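Putative glycosyl hydrolase (Bacteroides thetaiotaomicron VPI-5482, PDB 3K11) is a putative glycoside hydrolase of family 88, so it probably hydrolyses glycosidic linkages in carbohydrates, although its own substrate is not established. Local coordinates at residues 354-365 and 403-414. Sequence-based numbering, arbitrary orientation.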
ATOM      1  N   ALA A 354       2.610 -21.271   2.676  1.00 23.40           N
ATOM      2  CA  ALA A 354       1.711 -22.122   3.437  1.00 23.70           C
ATOM      3  C   ALA A 354       2.303 -22.406   4.819  1.00 23.68           C
ATOM      4  O   ALA A 354       1.604 -22.373   5.842  1.00 23.46           O
ATOM      5  CB  ALA A 354       1.431 -23.421   2.657  1.00 19.17           C
ATOM      6  N   GLN A 355       3.589 -22.745   4.862  1.00 23.14           N
ATOM      7  CA  GLN A 355       4.231 -23.098   6.113  1.00 20.54           C
ATOM      8  C   GLN A 355       4.205 -21.935   7.129  1.00 23.30           C
ATOM      9  O   GLN A 355       3.898 -22.132   8.307  1.00 25.30           O
ATOM     10  CB  GLN A 355       5.664 -23.552   5.827  1.00 23.32           C
ATOM     11  CG  GLN A 355       6.417 -24.075   7.075  1.00 25.68           C
ATOM     12  CD  GLN A 355       7.282 -25.276   6.811  1.00 26.11           C
ATOM     13  OE1 GLN A 355       7.017 -26.069   5.910  1.00 27.69           O
ATOM     14  NE2 GLN A 355       8.277 -25.473   7.656  1.00 24.27           N
ATOM     15  N   LEU A 356       4.534 -20.740   6.677  1.00 22.56           N
ATOM     16  CA  LEU A 356       4.516 -19.542   7.517  1.00 22.73           C
ATOM     17  C   LEU A 356       3.093 -19.274   7.956  1.00 22.58           C
ATOM     18  O   LEU A 356       2.820 -18.906   9.119  1.00 22.66           O
ATOM     19  CB  LEU A 356       5.044 -18.335   6.747  1.00 21.57           C
ATOM     20  CG  LEU A 356       4.933 -17.001   7.476  1.00 25.08           C
ATOM     21  CD1 LEU A 356       5.708 -17.008   8.825  1.00 21.14           C
ATOM     22  CD2 LEU A 356       5.334 -15.814   6.595  1.00 20.72           C
ATOM     23  N   GLY A 357       2.154 -19.392   7.022  1.00 24.73           N
ATOM     24  CA  GLY A 357       0.748 -19.213   7.396  1.00 24.25           C
ATOM     25  C   GLY A 357       0.288 -20.173   8.469  1.00 23.08           C
ATOM     26  O   GLY A 357      -0.506 -19.786   9.340  1.00 24.94           O
ATOM     27  N   TRP A 358       0.747 -21.433   8.409  1.00 24.56           N
ATOM     28  CA  TRP A 358       0.448 -22.404   9.452  1.00 24.42           C
ATOM     29  C   TRP A 358       1.061 -21.989  10.803  1.00 21.59           C
ATOM     30  O   TRP A 358       0.396 -22.069  11.825  1.00 24.37           O
ATOM     31  CB  TRP A 358       0.849 -23.864   9.082  1.00 25.54           C
ATOM     32  CG  TRP A 358       0.447 -24.760  10.253  1.00 22.80           C
ATOM     33  CD1 TRP A 358       1.252 -25.179  11.228  1.00 24.09           C
ATOM     34  CD2 TRP A 358      -0.882 -25.091  10.662  1.00 26.34           C
ATOM     35  NE1 TRP A 358       0.549 -25.852  12.177  1.00 25.39           N
ATOM     36  CE2 TRP A 358      -0.776 -25.780  11.881  1.00 23.48           C
ATOM     37  CE3 TRP A 358      -2.148 -24.856  10.127  1.00 25.89           C
ATOM     38  CZ2 TRP A 358      -1.876 -26.322  12.542  1.00 23.53           C
ATOM     39  CZ3 TRP A 358      -3.254 -25.355  10.800  1.00 27.02           C
ATOM     40  CH2 TRP A 358      -3.116 -26.055  12.010  1.00 24.37           C
ATOM     41  N   HIS A 359       2.314 -21.551  10.811  1.00 23.42           N
ATOM     42  CA  HIS A 359       2.920 -21.066  12.058  1.00 24.60           C
ATOM     43  C   HIS A 359       2.059 -19.966  12.676  1.00 25.01           C
ATOM     44  O   HIS A 359       1.827 -19.944  13.899  1.00 25.17           O
ATOM     45  CB  HIS A 359       4.327 -20.524  11.817  1.00 24.33           C
ATOM     46  CG  HIS A 359       5.383 -21.580  11.708  1.00 27.06           C
ATOM     47  ND1 HIS A 359       5.647 -22.486  12.717  1.00 34.13           N
ATOM     48  CD2 HIS A 359       6.253 -21.866  10.710  1.00 27.23           C
ATOM     49  CE1 HIS A 359       6.634 -23.284  12.336  1.00 32.25           C
ATOM     50  NE2 HIS A 359       7.035 -22.914  11.132  1.00 26.03           N
ATOM     51  N   ALA A 360       1.563 -19.076  11.816  1.00 23.66           N
ATOM     52  CA  ALA A 360       0.736 -17.949  12.228  1.00 22.46           C
ATOM     53  C   ALA A 360      -0.554 -18.482  12.891  1.00 23.72           C
ATOM     54  O   ALA A 360      -0.883 -18.166  14.022  1.00 23.27           O
ATOM     55  CB  ALA A 360       0.381 -17.077  11.024  1.00 22.52           C
ATOM     56  N   VAL A 361      -1.240 -19.345  12.181  1.00 25.26           N
ATOM     57  CA  VAL A 361      -2.492 -19.906  12.660  1.00 24.09           C
ATOM     58  C   VAL A 361      -2.325 -20.743  13.953  1.00 24.92           C
ATOM     59  O   VAL A 361      -3.133 -20.637  14.901  1.00 24.34           O
ATOM     60  CB  VAL A 361      -3.123 -20.767  11.504  1.00 30.36           C
ATOM     61  CG1 VAL A 361      -4.191 -21.640  11.969  1.00 29.83           C
ATOM     62  CG2 VAL A 361      -3.626 -19.805  10.388  1.00 28.49           C
ATOM     63  N   ALA A 362      -1.306 -21.593  13.994  1.00 23.27           N
ATOM     64  CA  ALA A 362      -1.094 -22.434  15.151  1.00 26.00           C
ATOM     65  C   ALA A 362      -0.882 -21.573  16.411  1.00 25.88           C
ATOM     66  O   ALA A 362      -1.263 -21.959  17.495  1.00 26.08           O
ATOM     67  CB  ALA A 362       0.075 -23.404  14.910  1.00 23.13           C
ATOM     68  N   GLY A 363      -0.278 -20.415  16.253  1.00 25.83           N
ATOM     69  CA  GLY A 363      -0.122 -19.454  17.352  1.00 27.49           C
ATOM     70  C   GLY A 363      -1.411 -18.874  17.899  1.00 27.13           C
ATOM     71  O   GLY A 363      -1.404 -18.257  18.960  1.00 27.25           O
ATOM     72  N   LYS A 364      -2.520 -19.088  17.211  1.00 25.05           N
ATOM     73  CA  LYS A 364      -3.831 -18.597  17.651  1.00 23.51           C
ATOM     74  C   LYS A 364      -4.707 -19.721  18.199  1.00 25.44           C
ATOM     75  O   LYS A 364      -5.858 -19.495  18.544  1.00 26.27           O
ATOM     76  CB  LYS A 364      -4.524 -17.895  16.505  1.00 24.07           C
ATOM     77  CG  LYS A 364      -3.814 -16.624  16.075  1.00 26.55           C
ATOM     78  CD  LYS A 364      -4.037 -15.513  17.070  1.00 30.67           C
ATOM     79  CE  LYS A 364      -3.115 -14.345  16.754  1.00 40.04           C
ATOM     80  NZ  LYS A 364      -3.316 -13.244  17.736  1.00 39.28           N
ATOM     81  N   ILE A 365      -4.157 -20.924  18.285  1.00 23.98           N
ATOM     82  CA  ILE A 365      -4.866 -22.047  18.908  1.00 24.19           C
ATOM     83  C   ILE A 365      -4.473 -22.017  20.388  1.00 26.18           C
ATOM     84  O   ILE A 365      -3.341 -22.347  20.747  1.00 24.86           O
ATOM     85  CB  ILE A 365      -4.499 -23.405  18.322  1.00 24.99           C
ATOM     86  CG1 ILE A 365      -4.718 -23.447  16.800  1.00 26.25           C
ATOM     87  CG2 ILE A 365      -5.332 -24.511  19.060  1.00 25.18           C
ATOM     88  CD1 ILE A 365      -4.195 -24.749  16.111  1.00 24.01           C
ATOM     89  N   VAL A 403      -9.008 -24.164  10.295  1.00 24.28           N
ATOM     90  CA  VAL A 403      -7.793 -24.547  10.986  1.00 23.63           C
ATOM     91  C   VAL A 403      -7.608 -26.040  10.877  1.00 22.89           C
ATOM     92  O   VAL A 403      -6.491 -26.522  10.662  1.00 23.73           O
ATOM     93  CB  VAL A 403      -7.835 -24.049  12.459  1.00 24.99           C
ATOM     94  CG1 VAL A 403      -6.741 -24.717  13.301  1.00 21.44           C
ATOM     95  CG2 VAL A 403      -7.711 -22.491  12.467  1.00 22.25           C
ATOM     96  N   LEU A 404      -8.683 -26.793  11.094  1.00 22.03           N
ATOM     97  CA  LEU A 404      -8.584 -28.255  11.005  1.00 23.92           C
ATOM     98  C   LEU A 404      -8.180 -28.714   9.611  1.00 25.00           C
ATOM     99  O   LEU A 404      -7.341 -29.602   9.443  1.00 22.47           O
ATOM    100  CB  LEU A 404      -9.924 -28.917  11.391  1.00 24.19           C
ATOM    101  CG  LEU A 404     -10.330 -28.834  12.886  1.00 27.38           C
ATOM    102  CD1 LEU A 404     -11.846 -29.163  13.090  1.00 22.40           C
ATOM    103  CD2 LEU A 404      -9.454 -29.800  13.737  1.00 20.63           C
ATOM    104  N   TRP A 405      -8.799 -28.106   8.618  1.00 22.27           N
ATOM    105  CA  TRP A 405      -8.579 -28.480   7.213  1.00 22.23           C
ATOM    106  C   TRP A 405      -7.166 -28.097   6.799  1.00 23.23           C
ATOM    107  O   TRP A 405      -6.458 -28.888   6.192  1.00 24.66           O
ATOM    108  CB  TRP A 405      -9.603 -27.771   6.325  1.00 24.04           C
ATOM    109  CG  TRP A 405     -10.058 -28.538   5.111  1.00 22.60           C
ATOM    110  CD1 TRP A 405      -9.459 -29.604   4.527  1.00 24.43           C
ATOM    111  CD2 TRP A 405     -11.209 -28.246   4.325  1.00 22.88           C
ATOM    112  NE1 TRP A 405     -10.165 -30.002   3.434  1.00 24.81           N
ATOM    113  CE2 TRP A 405     -11.239 -29.176   3.272  1.00 22.38           C
ATOM    114  CE3 TRP A 405     -12.232 -27.304   4.421  1.00 23.01           C
ATOM    115  CZ2 TRP A 405     -12.224 -29.159   2.306  1.00 25.29           C
ATOM    116  CZ3 TRP A 405     -13.216 -27.299   3.476  1.00 23.28           C
ATOM    117  CH2 TRP A 405     -13.194 -28.196   2.416  1.00 21.87           C
ATOM    118  N   ALA A 406      -6.740 -26.893   7.168  1.00 21.36           N
ATOM    119  CA  ALA A 406      -5.356 -26.473   6.900  1.00 23.79           C
ATOM    120  C   ALA A 406      -4.297 -27.399   7.525  1.00 24.18           C
ATOM    121  O   ALA A 406      -3.288 -27.769   6.901  1.00 23.13           O
ATOM    122  CB  ALA A 406      -5.186 -25.007   7.335  1.00 21.00           C
ATOM    123  N   GLY A 407      -4.533 -27.772   8.773  1.00 23.21           N
ATOM    124  CA  GLY A 407      -3.636 -28.676   9.488  1.00 24.01           C
ATOM    125  C   GLY A 407      -3.579 -30.002   8.798  1.00 25.50           C
ATOM    126  O   GLY A 407      -2.507 -30.543   8.560  1.00 23.12           O
ATOM    127  N   ALA A 408      -4.749 -30.538   8.473  1.00 23.56           N
ATOM    128  CA  ALA A 408      -4.814 -31.818   7.767  1.00 27.02           C
ATOM    129  C   ALA A 408      -3.997 -31.808   6.486  1.00 23.84           C
ATOM    130  O   ALA A 408      -3.271 -32.759   6.196  1.00 24.69           O
ATOM    131  CB  ALA A 408      -6.261 -32.157   7.434  1.00 26.53           C
ATOM    132  N   GLU A 409      -4.114 -30.724   5.730  1.00 22.97           N
ATOM    133  CA  GLU A 409      -3.447 -30.607   4.452  1.00 22.39           C
ATOM    134  C   GLU A 409      -1.960 -30.311   4.611  1.00 22.32           C
ATOM    135  O   GLU A 409      -1.099 -30.813   3.837  1.00 22.10           O
ATOM    136  CB  GLU A 409      -4.134 -29.520   3.595  1.00 24.07           C
ATOM    137  CG  GLU A 409      -3.913 -29.692   2.121  1.00 22.92           C
ATOM    138  CD  GLU A 409      -4.561 -30.933   1.530  1.00 26.19           C
ATOM    139  OE1 GLU A 409      -5.456 -31.496   2.144  1.00 30.60           O
ATOM    140  OE2 GLU A 409      -4.131 -31.323   0.450  1.00 26.10           O
HETATM  141  N   MSE A 410      -1.615 -29.563   5.641  1.00 23.01           N
HETATM  142  CA  MSE A 410      -0.198 -29.380   5.966  1.00 23.83           C
HETATM  143  C   MSE A 410       0.485 -30.689   6.333  1.00 23.40           C
HETATM  144  O   MSE A 410       1.646 -30.928   5.944  1.00 24.03           O
HETATM  145  CB  MSE A 410      -0.004 -28.357   7.107  1.00 23.88           C
HETATM  146  CG  MSE A 410      -0.237 -26.912   6.750  1.00 22.75           C
HETATM  147 SE   MSE A 410       0.951 -26.237   5.447  0.75 22.01          SE
HETATM  148  CE  MSE A 410       2.610 -26.773   6.187  1.00 18.12           C
ATOM    149  N   ILE A 411      -0.210 -31.586   7.013  1.00 23.49           N
ATOM    150  CA  ILE A 411       0.374 -32.897   7.329  1.00 22.88           C
ATOM    151  C   ILE A 411       0.701 -33.651   6.041  1.00 24.49           C
ATOM    152  O   ILE A 411       1.816 -34.195   5.912  1.00 25.73           O
ATOM    153  CB  ILE A 411      -0.542 -33.722   8.281  1.00 21.20           C
ATOM    154  CG1 ILE A 411      -0.518 -33.072   9.677  1.00 21.30           C
ATOM    155  CG2 ILE A 411      -0.158 -35.270   8.339  1.00 19.87           C
ATOM    156  CD1 ILE A 411      -1.720 -33.466  10.630  1.00 20.74           C
ATOM    157  N   ARG A 412      -0.242 -33.665   5.089  0.50 25.33           N
ATOM    158  CA  ARG A 412       0.004 -34.282   3.776  0.50 23.67           C
ATOM    159  C   ARG A 412       1.220 -33.653   3.120  0.50 23.81           C
ATOM    160  O   ARG A 412       2.118 -34.350   2.653  0.50 23.05           O
ATOM    161  CB  ARG A 412      -1.191 -34.087   2.848  0.50 25.17           C
ATOM    162  CG  ARG A 412      -0.994 -34.620   1.423  0.50 28.40           C
ATOM    163  CD  ARG A 412      -1.185 -36.088   1.379  0.50 42.40           C
ATOM    164  NE  ARG A 412      -2.593 -36.456   1.209  0.50 44.14           N
ATOM    165  CZ  ARG A 412      -3.115 -37.641   1.539  0.50 49.29           C
ATOM    166  NH1 ARG A 412      -2.374 -38.603   2.112  0.50 52.22           N
ATOM    167  NH2 ARG A 412      -4.405 -37.865   1.326  0.50 44.51           N
ATOM    168  N   LEU A 413       1.223 -32.327   3.065  1.00 23.68           N
ATOM    169  CA  LEU A 413       2.334 -31.586   2.423  1.00 25.27           C
ATOM    170  C   LEU A 413       3.686 -31.928   3.053  1.00 24.43           C
ATOM    171  O   LEU A 413       4.693 -32.229   2.350  1.00 24.80           O
ATOM    172  CB  LEU A 413       2.059 -30.073   2.519  1.00 23.14           C
ATOM    173  CG  LEU A 413       3.054 -29.109   1.847  1.00 27.85           C
ATOM    174  CD1 LEU A 413       3.101 -29.338   0.319  1.00 24.18           C
ATOM    175  CD2 LEU A 413       2.733 -27.640   2.175  1.00 23.82           C
ATOM    176  N   LEU A 414       3.730 -31.896   4.382  1.00 25.96           N
ATOM    177  CA  LEU A 414       4.979 -32.222   5.085  1.00 25.18           C
ATOM    178  C   LEU A 414       5.408 -33.680   4.938  1.00 26.06           C
ATOM    179  O   LEU A 414       6.602 -33.985   5.038  1.00 24.94           O
ATOM    180  CB  LEU A 414       4.896 -31.857   6.573  1.00 25.61           C
ATOM    181  CG  LEU A 414       4.641 -30.380   6.887  1.00 23.87           C
ATOM    182  CD1 LEU A 414       4.223 -30.240   8.349  1.00 23.43           C
ATOM    183  CD2 LEU A 414       5.905 -29.570   6.569  1.00 22.55           C
TER
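Ala-354 sets its CB against the selenium of Met-410, a selenomethionine, at 4.0 Å from SE, and so begins a contact in which a glycine lets a large knob settle into a hole on the facing helix. The doubly bent Met-410 chain carries its CE to the backbone of Gln-355, whose side chain crosses that of Leu-414 at about a right angle, OE1 3.7 Å from Leu-414 CD2 and hydrogen-bonded by Tyr-428. Trp-358 is the knob, seated among Val-403, Ala-406, Gly-407 and Met-410. With CG anti to the backbone N (chi1 -179°), its indole reaches across to the opposing backbone, where Gly-407, lacking a side chain, brings its CA over one face in a CH-pi contact, 4.0 Å from the centroid of the six-membered ring. Val-403 O and Ala-406 CB meet the ring edge, O lying 3.4 Å from Trp-358 CZ3. Replacing Trp-358 with alanine would probably open a gap against the backbone at Val-403 and Gly-407. Farther along, Val-361 CG1 packs 3.7 Å from Val-403 CG2, and Ile-365 CD1 touches the other methyl, CG1. No hydrogen bond joins the segments, inclined at 137°; consistent with family 88's (alpha/alpha)6 barrel, helix 29-45 flanks Trp-358 and Ile-365, helix 326-342 Val-361 and Leu-413.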